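Local coordinates for PT26-6P (Thermococcus sp., PDB 2WB7), which is of unknown function but is encoded by an extrachromosomal mobile element of euryarchaea and combines two immunoglobulin-like domains with a helical domain, at residues F64-Q78 with I118-D132. Sequence-based numbering, arbitrary orientation.
Sequences FSAFPVQIRLEIPNQ and IADTLDLVTVMKAPD
The F64 ring lies over the carboxylate of D132, the two planes 10° apart, with OD1 over one ring face and the carbonyl oxygen of P131 at the ring edge. A water donates to F64 O and D132 OD2, and OD2 also takes a 2.6 Å salt bridge from K129 NZ, whose extended chain runs past F64 O. A lysine in place of D132 would probably leave the K129 ammonium without its mate, set a second positive charge beside it and leave the indole N-H of W374 without its acceptor. At S65 a second water links the carbonyl oxygen to A130 N. From F67 to I75 the strands pair antiparallel, with two backbone bonds at every other residue. With CG between the backbone N and the carbonyl carbon (chi1 51°), the F67 ring leans across to M128, whose O sits 3.7 Å above one face. V69 CG2 packs 3.6 Å from CG of the selenomethionine M128, and V69 N to T126 O is a nearly straight bond of 2.6 Å. On the other face Q70 CG lies alongside V125 CG2. I71 meets L124 through their CB atoms, W107 of strand 104-108 touching both. R72 places NH1 3.1 Å from D123 OD1, which lies well out of the guanidinium plane, a purely ionic attraction, and T121 CG2 lies over one guanidinium face. L73 meets L122, again through CB. Beyond I75, N77 rests its amide against A119 CB and Q78 CB meets I118 CD1. Strand 66-75 thus sits between 52-62 and 120-129, apolar on its I71 and L73 face, its other face turning from A66 and P68 to polar Q70, R72 and E74, while K129 NZ and D132 OD1 hydrogen-bond to P372 O and W374 NE1 of the second immunoglobulin-like domain.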
ATOM      1  N   PHE A  64      -0.875   9.252   4.611  1.00 39.37           N
ATOM      2  CA  PHE A  64      -0.227  10.153   5.544  1.00 38.18           C
ATOM      3  C   PHE A  64       1.218  10.427   5.166  1.00 37.38           C
ATOM      4  O   PHE A  64       2.089  10.435   6.032  1.00 37.13           O
ATOM      5  CB  PHE A  64      -0.274   9.579   6.960  1.00 38.37           C
ATOM      6  CG  PHE A  64      -1.666   9.399   7.498  1.00 39.03           C
ATOM      7  CD1 PHE A  64      -2.339  10.463   8.062  1.00 39.24           C
ATOM      8  CD2 PHE A  64      -2.297   8.161   7.454  1.00 39.16           C
ATOM      9  CE1 PHE A  64      -3.612  10.305   8.561  1.00 39.05           C
ATOM     10  CE2 PHE A  64      -3.575   8.004   7.942  1.00 38.51           C
ATOM     11  CZ  PHE A  64      -4.231   9.076   8.499  1.00 39.22           C
ATOM     12  N   SER A  65       1.484  10.660   3.885  1.00 36.74           N
ATOM     13  CA  SER A  65       2.857  10.925   3.450  1.00 36.33           C
ATOM     14  C   SER A  65       3.278  12.383   3.618  1.00 36.44           C
ATOM     15  O   SER A  65       2.462  13.295   3.713  1.00 35.89           O
ATOM     16  CB  SER A  65       3.067  10.520   2.001  1.00 35.88           C
ATOM     17  OG  SER A  65       2.262   9.419   1.672  1.00 36.21           O
ATOM     18  N   ALA A  66       4.584  12.579   3.670  1.00 36.92           N
ATOM     19  CA  ALA A  66       5.167  13.896   3.650  1.00 37.23           C
ATOM     20  C   ALA A  66       5.326  14.238   2.173  1.00 37.60           C
ATOM     21  O   ALA A  66       5.403  13.342   1.339  1.00 37.95           O
ATOM     22  CB  ALA A  66       6.504  13.871   4.356  1.00 36.79           C
ATOM     23  N   PHE A  67       5.355  15.516   1.827  1.00 37.99           N
ATOM     24  CA  PHE A  67       5.366  15.866   0.410  1.00 38.41           C
ATOM     25  C   PHE A  67       6.096  17.162   0.179  1.00 38.61           C
ATOM     26  O   PHE A  67       6.117  18.023   1.052  1.00 38.79           O
ATOM     27  CB  PHE A  67       3.936  15.969  -0.116  1.00 38.36           C
ATOM     28  CG  PHE A  67       3.060  16.845   0.715  1.00 38.09           C
ATOM     29  CD1 PHE A  67       2.991  18.207   0.479  1.00 39.20           C
ATOM     30  CD2 PHE A  67       2.311  16.314   1.741  1.00 38.32           C
ATOM     31  CE1 PHE A  67       2.177  19.021   1.256  1.00 38.50           C
ATOM     32  CE2 PHE A  67       1.498  17.115   2.521  1.00 38.34           C
ATOM     33  CZ  PHE A  67       1.432  18.470   2.281  1.00 38.61           C
ATOM     34  N   PRO A  68       6.689  17.311  -1.009  1.00 38.92           N
ATOM     35  CA  PRO A  68       7.441  18.520  -1.260  1.00 39.07           C
ATOM     36  C   PRO A  68       6.472  19.654  -1.520  1.00 39.37           C
ATOM     37  O   PRO A  68       5.465  19.468  -2.203  1.00 39.25           O
ATOM     38  CB  PRO A  68       8.235  18.189  -2.534  1.00 38.94           C
ATOM     39  CG  PRO A  68       7.562  17.012  -3.161  1.00 38.95           C
ATOM     40  CD  PRO A  68       6.441  16.551  -2.245  1.00 38.91           C
ATOM     41  N   VAL A  69       6.768  20.818  -0.963  1.00 40.03           N
ATOM     42  CA  VAL A  69       5.991  22.004  -1.242  1.00 40.74           C
ATOM     43  C   VAL A  69       6.912  23.025  -1.855  1.00 41.31           C
ATOM     44  O   VAL A  69       7.983  23.303  -1.313  1.00 41.38           O
ATOM     45  CB  VAL A  69       5.376  22.613   0.029  1.00 40.73           C
ATOM     46  CG1 VAL A  69       4.764  23.981  -0.282  1.00 40.58           C
ATOM     47  CG2 VAL A  69       4.341  21.683   0.614  1.00 40.55           C
ATOM     48  N   GLN A  70       6.501  23.570  -2.993  1.00 42.16           N
ATOM     49  CA  GLN A  70       7.223  24.665  -3.617  1.00 42.99           C
ATOM     50  C   GLN A  70       6.494  25.987  -3.418  1.00 43.70           C
ATOM     51  O   GLN A  70       5.275  26.086  -3.591  1.00 43.25           O
ATOM     52  CB  GLN A  70       7.438  24.394  -5.102  1.00 43.02           C
ATOM     53  CG  GLN A  70       8.787  23.795  -5.400  1.00 43.97           C
ATOM     54  CD  GLN A  70       8.931  23.383  -6.846  1.00 44.16           C
ATOM     55  OE1 GLN A  70       8.327  22.410  -7.279  1.00 44.90           O
ATOM     56  NE2 GLN A  70       9.747  24.114  -7.597  1.00 44.78           N
ATOM     57  N   ILE A  71       7.260  26.997  -3.025  1.00 44.95           N
ATOM     58  CA  ILE A  71       6.760  28.363  -2.905  1.00 46.04           C
ATOM     59  C   ILE A  71       7.476  29.271  -3.906  1.00 46.46           C
ATOM     60  O   ILE A  71       8.696  29.384  -3.895  1.00 45.95           O
ATOM     61  CB  ILE A  71       7.007  28.913  -1.502  1.00 45.98           C
ATOM     62  CG1 ILE A  71       6.457  27.945  -0.453  1.00 46.56           C
ATOM     63  CG2 ILE A  71       6.388  30.293  -1.366  1.00 46.26           C
ATOM     64  CD1 ILE A  71       7.140  28.080   0.919  1.00 48.06           C
ATOM     65  N   ARG A  72       6.710  29.920  -4.769  1.00 47.37           N
ATOM     66  CA  ARG A  72       7.302  30.800  -5.753  1.00 48.65           C
ATOM     67  C   ARG A  72       6.973  32.277  -5.497  1.00 49.15           C
ATOM     68  O   ARG A  72       5.803  32.675  -5.501  1.00 49.34           O
ATOM     69  CB  ARG A  72       6.858  30.383  -7.144  1.00 48.78           C
ATOM     70  CG  ARG A  72       7.343  31.282  -8.234  1.00 50.90           C
ATOM     71  CD  ARG A  72       6.557  30.996  -9.480  1.00 56.03           C
ATOM     72  NE  ARG A  72       7.374  31.152 -10.673  1.00 61.02           N
ATOM     73  CZ  ARG A  72       8.215  30.225 -11.122  1.00 63.30           C
ATOM     74  NH1 ARG A  72       8.344  29.071 -10.464  1.00 63.63           N
ATOM     75  NH2 ARG A  72       8.922  30.456 -12.229  1.00 64.29           N
ATOM     76  N   LEU A  73       8.013  33.081  -5.291  1.00 49.85           N
ATOM     77  CA  LEU A  73       7.864  34.508  -5.034  1.00 50.69           C
ATOM     78  C   LEU A  73       8.247  35.345  -6.261  1.00 51.42           C
ATOM     79  O   LEU A  73       9.385  35.287  -6.712  1.00 51.30           O
ATOM     80  CB  LEU A  73       8.767  34.906  -3.870  1.00 50.71           C
ATOM     81  CG  LEU A  73       8.699  34.061  -2.597  1.00 50.31           C
ATOM     82  CD1 LEU A  73       9.567  34.675  -1.513  1.00 49.65           C
ATOM     83  CD2 LEU A  73       7.272  33.956  -2.135  1.00 49.84           C
ATOM     84  N   GLU A  74       7.307  36.118  -6.799  1.00 52.64           N
ATOM     85  CA  GLU A  74       7.626  37.059  -7.878  1.00 54.25           C
ATOM     86  C   GLU A  74       7.825  38.476  -7.365  1.00 54.26           C
ATOM     87  O   GLU A  74       6.926  39.059  -6.769  1.00 54.05           O
ATOM     88  CB  GLU A  74       6.518  37.097  -8.927  1.00 54.63           C
ATOM     89  CG  GLU A  74       5.937  35.746  -9.267  1.00 58.44           C
ATOM     90  CD  GLU A  74       4.484  35.850  -9.750  1.00 63.54           C
ATOM     91  OE1 GLU A  74       3.764  34.815  -9.709  1.00 65.11           O
ATOM     92  OE2 GLU A  74       4.059  36.974 -10.140  1.00 64.75           O
ATOM     93  N   ILE A  75       9.007  39.028  -7.601  1.00 54.98           N
ATOM     94  CA  ILE A  75       9.204  40.457  -7.435  1.00 55.62           C
ATOM     95  C   ILE A  75       8.846  41.162  -8.750  1.00 56.31           C
ATOM     96  O   ILE A  75       9.572  41.043  -9.732  1.00 55.94           O
ATOM     97  CB  ILE A  75      10.650  40.786  -7.046  1.00 55.34           C
ATOM     98  CG1 ILE A  75      11.236  39.698  -6.135  1.00 55.24           C
ATOM     99  CG2 ILE A  75      10.728  42.154  -6.408  1.00 55.31           C
ATOM    100  CD1 ILE A  75      10.512  39.499  -4.849  1.00 54.68           C
ATOM    101  N   PRO A  76       7.714  41.888  -8.773  1.00 57.30           N
ATOM    102  CA  PRO A  76       7.345  42.576 -10.006  1.00 58.28           C
ATOM    103  C   PRO A  76       8.295  43.735 -10.276  1.00 59.30           C
ATOM    104  O   PRO A  76       8.847  44.307  -9.338  1.00 59.48           O
ATOM    105  CB  PRO A  76       5.940  43.110  -9.721  1.00 58.14           C
ATOM    106  CG  PRO A  76       5.741  43.023  -8.242  1.00 57.78           C
ATOM    107  CD  PRO A  76       6.881  42.288  -7.626  1.00 57.28           C
ATOM    108  N   ASN A  77       8.491  44.068 -11.544  1.00 60.29           N
ATOM    109  CA  ASN A  77       9.338  45.196 -11.905  1.00 61.48           C
ATOM    110  C   ASN A  77       8.864  46.502 -11.258  1.00 62.19           C
ATOM    111  O   ASN A  77       7.697  46.631 -10.913  1.00 62.45           O
ATOM    112  CB  ASN A  77       9.369  45.353 -13.423  1.00 61.51           C
ATOM    113  CG  ASN A  77      10.707  45.821 -13.923  1.00 61.72           C
ATOM    114  OD1 ASN A  77      11.422  46.552 -13.231  1.00 62.44           O
ATOM    115  ND2 ASN A  77      11.070  45.391 -15.123  1.00 61.73           N
ATOM    116  N   GLN A  78       9.758  47.477 -11.108  1.00 63.15           N
ATOM    117  CA  GLN A  78       9.369  48.772 -10.541  1.00 63.98           C
ATOM    118  C   GLN A  78       9.562  49.944 -11.522  1.00 64.43           C
ATOM    119  O   GLN A  78      10.412  49.886 -12.416  1.00 64.29           O
ATOM    120  CB  GLN A  78      10.157  49.035  -9.255  1.00 63.92           C
ATOM    121  CG  GLN A  78       9.280  49.285  -8.037  1.00 64.70           C
ATOM    122  CD  GLN A  78       8.480  48.048  -7.653  1.00 65.54           C
ATOM    123  OE1 GLN A  78       9.045  46.972  -7.426  1.00 66.38           O
ATOM    124  NE2 GLN A  78       7.161  48.189  -7.591  1.00 64.30           N
ATOM    125  N   ILE A 118      14.832  43.177  -7.586  1.00 52.73           N
ATOM    126  CA  ILE A 118      13.887  43.885  -8.436  1.00 52.85           C
ATOM    127  C   ILE A 118      13.635  43.070  -9.693  1.00 52.57           C
ATOM    128  O   ILE A 118      14.536  42.404 -10.172  1.00 52.55           O
ATOM    129  CB  ILE A 118      14.387  45.296  -8.798  1.00 53.24           C
ATOM    130  CG1 ILE A 118      13.310  46.036  -9.595  1.00 53.59           C
ATOM    131  CG2 ILE A 118      15.726  45.225  -9.540  1.00 52.76           C
ATOM    132  CD1 ILE A 118      13.193  47.491  -9.223  1.00 54.19           C
ATOM    133  N   ALA A 119      12.408  43.113 -10.209  1.00 52.50           N
ATOM    134  CA  ALA A 119      12.004  42.274 -11.351  1.00 52.43           C
ATOM    135  C   ALA A 119      12.695  40.904 -11.349  1.00 52.36           C
ATOM    136  O   ALA A 119      13.653  40.682 -12.089  1.00 52.14           O
ATOM    137  CB  ALA A 119      12.254  42.996 -12.665  1.00 52.42           C
ATOM    138  N   ASP A 120      12.197  39.986 -10.521  1.00 52.26           N
ATOM    139  CA  ASP A 120      12.860  38.704 -10.294  1.00 52.22           C
ATOM    140  C   ASP A 120      11.903  37.612  -9.837  1.00 51.90           C
ATOM    141  O   ASP A 120      10.745  37.886  -9.503  1.00 52.33           O
ATOM    142  CB  ASP A 120      13.948  38.859  -9.241  1.00 52.57           C
ATOM    143  CG  ASP A 120      15.168  38.060  -9.576  1.00 54.33           C
ATOM    144  OD1 ASP A 120      15.027  37.153 -10.437  1.00 55.51           O
ATOM    145  OD2 ASP A 120      16.250  38.342  -9.006  1.00 55.45           O
ATOM    146  N   THR A 121      12.392  36.373  -9.811  1.00 51.09           N
ATOM    147  CA  THR A 121      11.587  35.239  -9.364  1.00 50.05           C
ATOM    148  C   THR A 121      12.369  34.331  -8.440  1.00 49.55           C
ATOM    149  O   THR A 121      13.497  33.954  -8.733  1.00 49.70           O
ATOM    150  CB  THR A 121      11.085  34.404 -10.530  1.00 49.98           C
ATOM    151  OG1 THR A 121      10.100  35.143 -11.246  1.00 50.06           O
ATOM    152  CG2 THR A 121      10.462  33.141 -10.010  1.00 50.12           C
ATOM    153  N   LEU A 122      11.760  33.980  -7.317  1.00 49.04           N
ATOM    154  CA  LEU A 122      12.432  33.173  -6.307  1.00 48.40           C
ATOM    155  C   LEU A 122      11.672  31.879  -6.027  1.00 47.98           C
ATOM    156  O   LEU A 122      10.462  31.897  -5.821  1.00 47.43           O
ATOM    157  CB  LEU A 122      12.578  33.976  -5.017  1.00 48.50           C
ATOM    158  CG  LEU A 122      13.320  35.298  -5.201  1.00 48.67           C
ATOM    159  CD1 LEU A 122      13.616  35.956  -3.862  1.00 48.85           C
ATOM    160  CD2 LEU A 122      14.605  35.043  -5.997  1.00 49.84           C
ATOM    161  N   ASP A 123      12.396  30.764  -6.015  1.00 47.62           N
ATOM    162  CA  ASP A 123      11.805  29.453  -5.776  1.00 47.36           C
ATOM    163  C   ASP A 123      12.277  28.891  -4.452  1.00 46.50           C
ATOM    164  O   ASP A 123      13.456  28.639  -4.271  1.00 46.50           O
ATOM    165  CB  ASP A 123      12.188  28.477  -6.893  1.00 47.81           C
ATOM    166  CG  ASP A 123      11.438  28.744  -8.199  1.00 50.00           C
ATOM    167  OD1 ASP A 123      10.378  29.422  -8.168  1.00 51.34           O
ATOM    168  OD2 ASP A 123      11.915  28.261  -9.257  1.00 51.61           O
ATOM    169  N   LEU A 124      11.349  28.693  -3.530  1.00 45.74           N
ATOM    170  CA  LEU A 124      11.651  28.031  -2.268  1.00 45.09           C
ATOM    171  C   LEU A 124      11.085  26.609  -2.232  1.00 44.73           C
ATOM    172  O   LEU A 124       9.942  26.367  -2.646  1.00 44.22           O
ATOM    173  CB  LEU A 124      11.079  28.841  -1.108  1.00 45.07           C
ATOM    174  CG  LEU A 124      11.689  30.214  -0.832  1.00 44.33           C
ATOM    175  CD1 LEU A 124      10.802  30.948   0.159  1.00 43.43           C
ATOM    176  CD2 LEU A 124      13.119  30.098  -0.297  1.00 43.53           C
ATOM    177  N   VAL A 125      11.876  25.669  -1.728  1.00 44.46           N
ATOM    178  CA  VAL A 125      11.406  24.290  -1.638  1.00 44.41           C
ATOM    179  C   VAL A 125      11.445  23.769  -0.211  1.00 44.15           C
ATOM    180  O   VAL A 125      12.441  23.934   0.504  1.00 44.04           O
ATOM    181  CB  VAL A 125      12.180  23.345  -2.580  1.00 44.44           C
ATOM    182  CG1 VAL A 125      11.712  21.943  -2.400  1.00 44.56           C
ATOM    183  CG2 VAL A 125      11.963  23.770  -4.029  1.00 45.73           C
ATOM    184  N   THR A 126      10.344  23.154   0.204  1.00 43.82           N
ATOM    185  CA  THR A 126      10.272  22.555   1.522  1.00 43.77           C
ATOM    186  C   THR A 126       9.479  21.237   1.510  1.00 43.75           C
ATOM    187  O   THR A 126       8.944  20.817   0.484  1.00 43.85           O
ATOM    188  CB  THR A 126       9.706  23.550   2.565  1.00 43.56           C
ATOM    189  OG1 THR A 126      10.040  23.097   3.882  1.00 44.31           O
ATOM    190  CG2 THR A 126       8.207  23.666   2.445  1.00 43.11           C
ATOM    191  N   VAL A 127       9.441  20.566   2.653  1.00 43.91           N
ATOM    192  CA  VAL A 127       8.709  19.321   2.785  1.00 43.69           C
ATOM    193  C   VAL A 127       7.671  19.520   3.858  1.00 43.66           C
ATOM    194  O   VAL A 127       7.964  20.103   4.892  1.00 43.55           O
ATOM    195  CB  VAL A 127       9.632  18.191   3.231  1.00 43.67           C
ATOM    196  CG1 VAL A 127       8.892  16.862   3.194  1.00 43.50           C
ATOM    197  CG2 VAL A 127      10.881  18.149   2.355  1.00 43.13           C
HETATM  198  N   MSE A 128       6.458  19.045   3.617  1.00 43.97           N
HETATM  199  CA  MSE A 128       5.388  19.192   4.608  1.00 44.48           C
HETATM  200  C   MSE A 128       4.642  17.872   4.901  1.00 44.61           C
HETATM  201  O   MSE A 128       4.913  16.824   4.301  1.00 44.87           O
HETATM  202  CB  MSE A 128       4.402  20.283   4.177  1.00 44.42           C
HETATM  203  CG  MSE A 128       5.016  21.695   4.118  1.00 45.66           C
HETATM  204 SE   MSE A 128       5.240  22.626   5.856  1.00 47.31          SE
HETATM  205  CE  MSE A 128       7.034  23.292   5.560  1.00 46.53           C
ATOM    206  N   LYS A 129       3.695  17.936   5.828  1.00 44.41           N
ATOM    207  CA  LYS A 129       2.916  16.768   6.193  1.00 43.76           C
ATOM    208  C   LYS A 129       1.676  17.150   7.007  1.00 43.88           C
ATOM    209  O   LYS A 129       1.749  17.969   7.931  1.00 43.87           O
ATOM    210  CB  LYS A 129       3.796  15.805   6.979  1.00 43.49           C
ATOM    211  CG  LYS A 129       3.130  14.485   7.306  1.00 42.86           C
ATOM    212  CD  LYS A 129       3.927  13.683   8.331  1.00 41.69           C
ATOM    213  CE  LYS A 129       3.163  12.423   8.712  1.00 41.28           C
ATOM    214  NZ  LYS A 129       3.675  11.812   9.958  1.00 40.03           N
ATOM    215  N   ALA A 130       0.540  16.556   6.655  1.00 43.85           N
ATOM    216  CA  ALA A 130      -0.704  16.772   7.384  1.00 44.14           C
ATOM    217  C   ALA A 130      -0.667  16.199   8.807  1.00 44.52           C
ATOM    218  O   ALA A 130       0.303  15.534   9.193  1.00 44.79           O
ATOM    219  CB  ALA A 130      -1.858  16.171   6.609  1.00 44.02           C
ATOM    220  N   PRO A 131      -1.724  16.457   9.605  1.00 44.80           N
ATOM    221  CA  PRO A 131      -1.837  15.826  10.923  1.00 45.04           C
ATOM    222  C   PRO A 131      -1.847  14.286  10.827  1.00 45.12           C
ATOM    223  O   PRO A 131      -2.456  13.717   9.908  1.00 45.28           O
ATOM    224  CB  PRO A 131      -3.187  16.347  11.447  1.00 45.18           C
ATOM    225  CG  PRO A 131      -3.406  17.624  10.732  1.00 44.67           C
ATOM    226  CD  PRO A 131      -2.836  17.392   9.354  1.00 44.71           C
ATOM    227  N   ASP A 132      -1.182  13.631  11.775  1.00 44.87           N
ATOM    228  CA  ASP A 132      -0.989  12.190  11.733  1.00 44.60           C
ATOM    229  C   ASP A 132      -1.224  11.554  13.101  1.00 44.27           C
ATOM    230  O   ASP A 132      -0.306  11.469  13.913  1.00 44.33           O
ATOM    231  CB  ASP A 132       0.437  11.899  11.271  1.00 45.02           C
ATOM    232  CG  ASP A 132       0.646  10.458  10.856  1.00 44.97           C
ATOM    233  OD1 ASP A 132      -0.184   9.592  11.197  1.00 46.95           O
ATOM    234  OD2 ASP A 132       1.648  10.197  10.177  1.00 45.12           O
TER
HETATM  235  O   HOH W   1       3.343   9.110   8.125  1.00 36.71           O
HETATM  236  O   HOH W   2      -0.313  14.123   4.785  1.00 35.56           O